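Local coordinates for protein gamma-glutamyltranspeptidase (Ggt) (Helicobacter pylori 26695, PDB 5BPK) that probably transfers or hydrolyses the gamma-glutamyl group of glutathione and related compounds, as an N-terminal nucleophile hydrolase whose active site here holds an acivicin-related inhibitor, at residues L100-K105 against E144-K149; K265-S270 against K342-A347. All coordinates share one frame; numbering follows the deposited sequence.

Interaction 1 of 2, residues L100-K105 against E144-K149; sequences LDFREK and EAMLKK. With 4UD ((2S)-amino[(5S)-4,5-dihydro-1,2-oxazol-5-yl]acetic acid), chain O; EDO (1,2-ethanediol), chain M.
With CG turned anti to its main-chain nitrogen (chi1 179°), Leu-100 sends both methyls from strand 97-102 to helix 139-150, while Met-146 reaches back with CG set between its own N and carbonyl carbon (chi1 69°). The two side chains cross at about a right angle. Leu-100 CD2 rests 4.0 Å from Met-146 CB, and Leu-100 CD1 lies 4.3 Å from Ala-145 CB. A turn about its CG-SD bond leaves Met-146 CE 4.5 Å from Phe-102 CE1, approaching the ring obliquely. This is helix-on-sheet packing in the NTN-hydrolase fold, with Ile-62 and Val-66 of helix 61-75 closing on Met-146.

Where the strand ends, the chemistry turns polar. Asp-101 OD1 accepts the Arg-103 amide at 2.9 Å, nearly along the C-O axis, forming an Asx turn; its other carboxylate oxygen pairs with Arg-264. Arg-103, its chain bent at chi2, reaches the inhibitor, where NH1 donates to carboxylate oxygen O9 of 4UD at 2.9 Å through a bent bond (130°). Asp-43 and Glu-40 of the other Ggt chain also form salt bridges with this guanidinium. On the helix, an ethanediol, probably from the crystallisation liquor, donates to Ala-145 O.

The helix thus meets the strand through apolar contacts alone, whereas Asp-101, still in the strand, fixes the turn and Arg-103, just past it, binds the inhibitor's carboxylate.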
# COMPACT_ATOMS: atom_id res chain seq x y z
N LEU A 100 9.24 6.15 6.71
CA LEU A 100 9.56 7.05 5.62
C LEU A 100 8.29 7.34 4.81
O LEU A 100 7.66 6.44 4.28
CB LEU A 100 10.63 6.44 4.72
CG LEU A 100 11.05 7.28 3.51
CD1 LEU A 100 11.61 8.62 3.91
CD2 LEU A 100 12.04 6.48 2.66
N ASP A 101 7.95 8.62 4.74
CA ASP A 101 6.83 9.14 3.96
C ASP A 101 7.41 9.62 2.62
O ASP A 101 8.06 10.67 2.56
CB ASP A 101 6.18 10.30 4.77
CG ASP A 101 5.17 11.13 3.99
OD1 ASP A 101 4.95 10.91 2.78
OD2 ASP A 101 4.62 12.05 4.63
N PHE A 102 7.16 8.84 1.56
CA PHE A 102 7.39 9.31 0.19
C PHE A 102 6.08 9.34 -0.61
O PHE A 102 6.02 9.02 -1.79
CB PHE A 102 8.54 8.55 -0.50
CG PHE A 102 8.37 7.05 -0.62
CD1 PHE A 102 8.75 6.20 0.41
CD2 PHE A 102 7.96 6.49 -1.82
CE1 PHE A 102 8.65 4.82 0.26
CE2 PHE A 102 7.84 5.10 -1.96
CZ PHE A 102 8.20 4.27 -0.91
N ARG A 103 5.03 9.76 0.08
CA ARG A 103 3.71 9.95 -0.51
C ARG A 103 3.71 11.14 -1.46
O ARG A 103 4.37 12.15 -1.22
CB ARG A 103 2.69 10.17 0.61
CG ARG A 103 1.24 10.35 0.19
CD ARG A 103 0.63 9.10 -0.41
NE ARG A 103 -0.83 9.14 -0.34
CZ ARG A 103 -1.65 8.21 -0.82
NH1 ARG A 103 -1.17 7.15 -1.46
NH2 ARG A 103 -2.96 8.33 -0.68
N GLU A 104 2.92 11.06 -2.53
CA GLU A 104 2.80 12.19 -3.45
C GLU A 104 2.20 13.40 -2.76
O GLU A 104 1.44 13.28 -1.79
CB GLU A 104 1.95 11.85 -4.67
CG GLU A 104 2.44 10.66 -5.49
CD GLU A 104 1.71 9.38 -5.12
OE1 GLU A 104 1.65 9.05 -3.91
OE2 GLU A 104 1.22 8.71 -6.06
N LYS A 105 2.55 14.58 -3.28
CA LYS A 105 2.00 15.85 -2.82
C LYS A 105 1.06 16.44 -3.86
O LYS A 105 1.34 16.37 -5.08
CB LYS A 105 3.12 16.85 -2.58
CG LYS A 105 4.07 16.48 -1.47
CD LYS A 105 5.37 17.28 -1.54
CE LYS A 105 5.18 18.79 -1.35
NZ LYS A 105 6.49 19.52 -1.43
N GLU A 144 15.97 6.88 -2.81
CA GLU A 144 17.27 7.49 -2.53
C GLU A 144 17.44 7.81 -1.04
O GLU A 144 18.51 7.59 -0.46
CB GLU A 144 17.49 8.75 -3.37
CG GLU A 144 18.90 9.29 -3.22
CD GLU A 144 19.13 10.55 -4.03
OE1 GLU A 144 19.72 10.42 -5.12
OE2 GLU A 144 18.72 11.64 -3.58
N ALA A 145 16.39 8.35 -0.43
CA ALA A 145 16.42 8.72 0.98
C ALA A 145 16.78 7.53 1.88
O ALA A 145 17.65 7.63 2.75
CB ALA A 145 15.09 9.32 1.40
N MET A 146 16.12 6.39 1.68
CA MET A 146 16.44 5.24 2.53
C MET A 146 17.83 4.68 2.23
O MET A 146 18.55 4.31 3.15
CB MET A 146 15.35 4.16 2.54
CG MET A 146 15.13 3.37 1.30
SD MET A 146 13.82 2.17 1.67
CE MET A 146 12.56 2.66 0.50
N LEU A 147 18.23 4.66 0.96
CA LEU A 147 19.57 4.19 0.62
C LEU A 147 20.65 5.05 1.26
O LEU A 147 21.60 4.54 1.87
CB LEU A 147 19.77 4.19 -0.90
CG LEU A 147 21.05 3.51 -1.36
CD1 LEU A 147 21.06 2.04 -0.93
CD2 LEU A 147 21.20 3.65 -2.85
N LYS A 148 20.50 6.37 1.14
CA LYS A 148 21.47 7.29 1.71
C LYS A 148 21.59 7.16 3.23
O LYS A 148 22.69 7.17 3.76
CB LYS A 148 21.16 8.74 1.31
CG LYS A 148 21.64 9.08 -0.08
CD LYS A 148 21.57 10.59 -0.36
CE LYS A 148 22.18 10.94 -1.71
NZ LYS A 148 22.37 12.41 -1.89
N LYS A 149 20.46 7.05 3.92
CA LYS A 149 20.48 7.06 5.39
C LYS A 149 20.89 5.71 6.00
O LYS A 149 21.57 5.69 7.03
CB LYS A 149 19.12 7.47 5.94
CG LYS A 149 19.12 7.95 7.37
CD LYS A 149 17.85 8.72 7.70
CE LYS A 149 17.92 9.40 9.07
NZ LYS A 149 16.75 10.30 9.30
C3 4UD O . -3.18 0.34 -3.36
C4 4UD O . -3.40 2.36 -2.48
C5 4UD O . -3.61 1.69 -3.82
C6 4UD O . -4.30 3.58 -2.20
C8 4UD O . -3.86 4.14 -0.86
O9 4UD O . -2.90 4.87 -0.78
O10 4UD O . -4.53 3.82 0.26
N7 4UD O . -4.09 4.62 -3.22
O2 4UD O . -3.72 1.37 -1.50
N1 4UD O . -3.27 0.25 -2.08
C1 EDO M . 17.13 11.85 3.02
O1 EDO M . 16.10 12.44 3.80
C2 EDO M . 17.68 10.62 3.73
O2 EDO M . 18.92 10.20 3.15

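Interaction 2 of 2, residues K265-S270 against K342-A347; sequences KPVVGS and KLINKA
Val-267 and Ile-344 lie alongside each other, their side chains running opposite ways, where strand 262-271, part of the antiparallel sheet of this NTN-hydrolase fold, meets the link between helices 340-343 and 346-354. Val-267 CG2 touches Ile-344 CD1 at 3.7 Å. The isoleucine holds CG1 between its N and carbonyl carbon (chi1 68°) and continues extended to CD1, so that the terminal methyl also comes within 3.6 Å of Val-268 O. Ile-290 of helix 285-296 packs on both side chains, and Thr-287 of the same helix adds to the cover of Ile-344.

Helix 340-343 gives out at Ile-344, and Asn-345 follows as the N-cap of the next helix, its OD1 accepting a weak bond from Ala-347 N. Beyond this short break, Lys-346 carries its side chain back toward the strand, extended as far as CE and bent at the last torsion (chi4 -74°). The bend brings NZ to Ser-270 O, 2.7 Å away, with the ammonium above the carbonyl plane, 38° out of it. Ser-270 OG lies against the same arm, 3.1 Å from Lys-346 CE. Outside the two segments, Asn-294 accepts a hydrogen bond from the ammonium and Glu-297 pairs with it in a salt bridge that should help balance its charge at this surface. One water completes the link, accepting from both Ser-270 N at 2.8 Å and Lys-346 NZ at 3.1 Å.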
# COMPACT_ATOMS: atom_id res chain seq x y z
N LYS A 265 7.90 9.57 12.79
CA LYS A 265 7.72 8.54 13.79
C LYS A 265 6.60 7.61 13.32
O LYS A 265 5.56 8.07 12.84
CB LYS A 265 7.34 9.16 15.12
CG LYS A 265 8.47 9.95 15.77
CD LYS A 265 8.06 10.38 17.16
CE LYS A 265 9.09 11.27 17.82
NZ LYS A 265 8.65 11.69 19.18
N PRO A 266 6.83 6.29 13.41
CA PRO A 266 5.74 5.38 13.14
C PRO A 266 4.69 5.48 14.23
O PRO A 266 4.96 5.98 15.32
CB PRO A 266 6.40 4.00 13.17
CG PRO A 266 7.61 4.16 13.97
CD PRO A 266 8.03 5.60 13.92
N VAL A 267 3.49 5.00 13.92
CA VAL A 267 2.51 4.77 14.96
C VAL A 267 2.80 3.40 15.58
O VAL A 267 3.08 2.42 14.87
CB VAL A 267 1.06 4.92 14.44
CG1 VAL A 267 0.74 3.93 13.33
CG2 VAL A 267 0.07 4.78 15.59
N VAL A 268 2.79 3.37 16.91
CA VAL A 268 3.21 2.20 17.68
C VAL A 268 2.11 1.81 18.65
O VAL A 268 1.49 2.66 19.30
CB VAL A 268 4.53 2.47 18.43
CG1 VAL A 268 4.94 1.28 19.31
CG2 VAL A 268 5.64 2.81 17.44
N GLY A 269 1.86 0.51 18.72
CA GLY A 269 0.92 -0.06 19.67
C GLY A 269 1.39 -1.40 20.19
O GLY A 269 2.50 -1.83 19.91
N SER A 270 0.53 -2.03 20.98
CA SER A 270 0.81 -3.36 21.52
C SER A 270 -0.41 -4.25 21.35
O SER A 270 -1.56 -3.78 21.42
CB SER A 270 1.20 -3.29 23.00
OG SER A 270 0.14 -2.75 23.79
N LYS A 342 -5.41 9.63 20.59
CA LYS A 342 -6.75 9.30 21.10
C LYS A 342 -7.31 8.05 20.42
O LYS A 342 -7.93 7.21 21.07
CB LYS A 342 -7.73 10.47 20.94
CG LYS A 342 -7.41 11.67 21.84
CD LYS A 342 -8.34 12.83 21.55
CE LYS A 342 -8.00 14.05 22.40
NZ LYS A 342 -8.96 15.16 22.15
N LEU A 343 -7.10 7.93 19.11
CA LEU A 343 -7.62 6.79 18.36
C LEU A 343 -6.96 5.46 18.75
O LEU A 343 -7.60 4.42 18.68
CB LEU A 343 -7.51 7.04 16.84
CG LEU A 343 -8.41 8.14 16.27
CD1 LEU A 343 -8.02 8.44 14.84
CD2 LEU A 343 -9.92 7.78 16.37
N ILE A 344 -5.68 5.50 19.14
CA ILE A 344 -4.96 4.29 19.54
C ILE A 344 -4.94 4.07 21.05
O ILE A 344 -4.27 3.16 21.53
CB ILE A 344 -3.51 4.21 18.94
CG1 ILE A 344 -2.56 5.27 19.55
CG2 ILE A 344 -3.56 4.34 17.43
CD1 ILE A 344 -1.12 5.18 19.05
N ASN A 345 -5.65 4.92 21.79
CA ASN A 345 -5.75 4.78 23.24
C ASN A 345 -6.53 3.52 23.60
O ASN A 345 -7.63 3.32 23.12
CB ASN A 345 -6.44 6.01 23.83
CG ASN A 345 -6.54 5.98 25.33
OD1 ASN A 345 -7.48 5.43 25.89
ND2 ASN A 345 -5.59 6.62 26.00
N LYS A 346 -5.95 2.67 24.44
CA LYS A 346 -6.63 1.43 24.82
C LYS A 346 -7.93 1.65 25.60
O LYS A 346 -8.82 0.82 25.51
CB LYS A 346 -5.69 0.48 25.56
CG LYS A 346 -4.61 -0.11 24.64
CD LYS A 346 -3.78 -1.17 25.33
CE LYS A 346 -2.66 -1.66 24.44
NZ LYS A 346 -3.09 -2.55 23.33
N ALA A 347 -8.06 2.77 26.32
CA ALA A 347 -9.32 3.09 27.01
C ALA A 347 -10.45 3.37 26.02
O ALA A 347 -11.61 2.99 26.25
CB ALA A 347 -9.14 4.27 27.99
O HOH W 1 -1.78 -0.46 21.42

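Overall arrangement
Interactions 1 and 2 draw on the same antiparallel sheet, since strands 97-102 and 262-271 are neighbours in it, yet they join it to different helices. Their centres lie 24 Å apart and their nearest atoms about 7 Å, so they do not touch. Interaction 1 is buried: its helix is held to the sheet by hydrocarbon groups, and its strand leads into the inhibitor site shared with the other Ggt chain. Interaction 2 sits at the surface, untouched by another protein chain, and combines a small apolar contact with a lysine-to-backbone bond and a bridging water. In sequence, both segments of interaction 1 precede those of interaction 2.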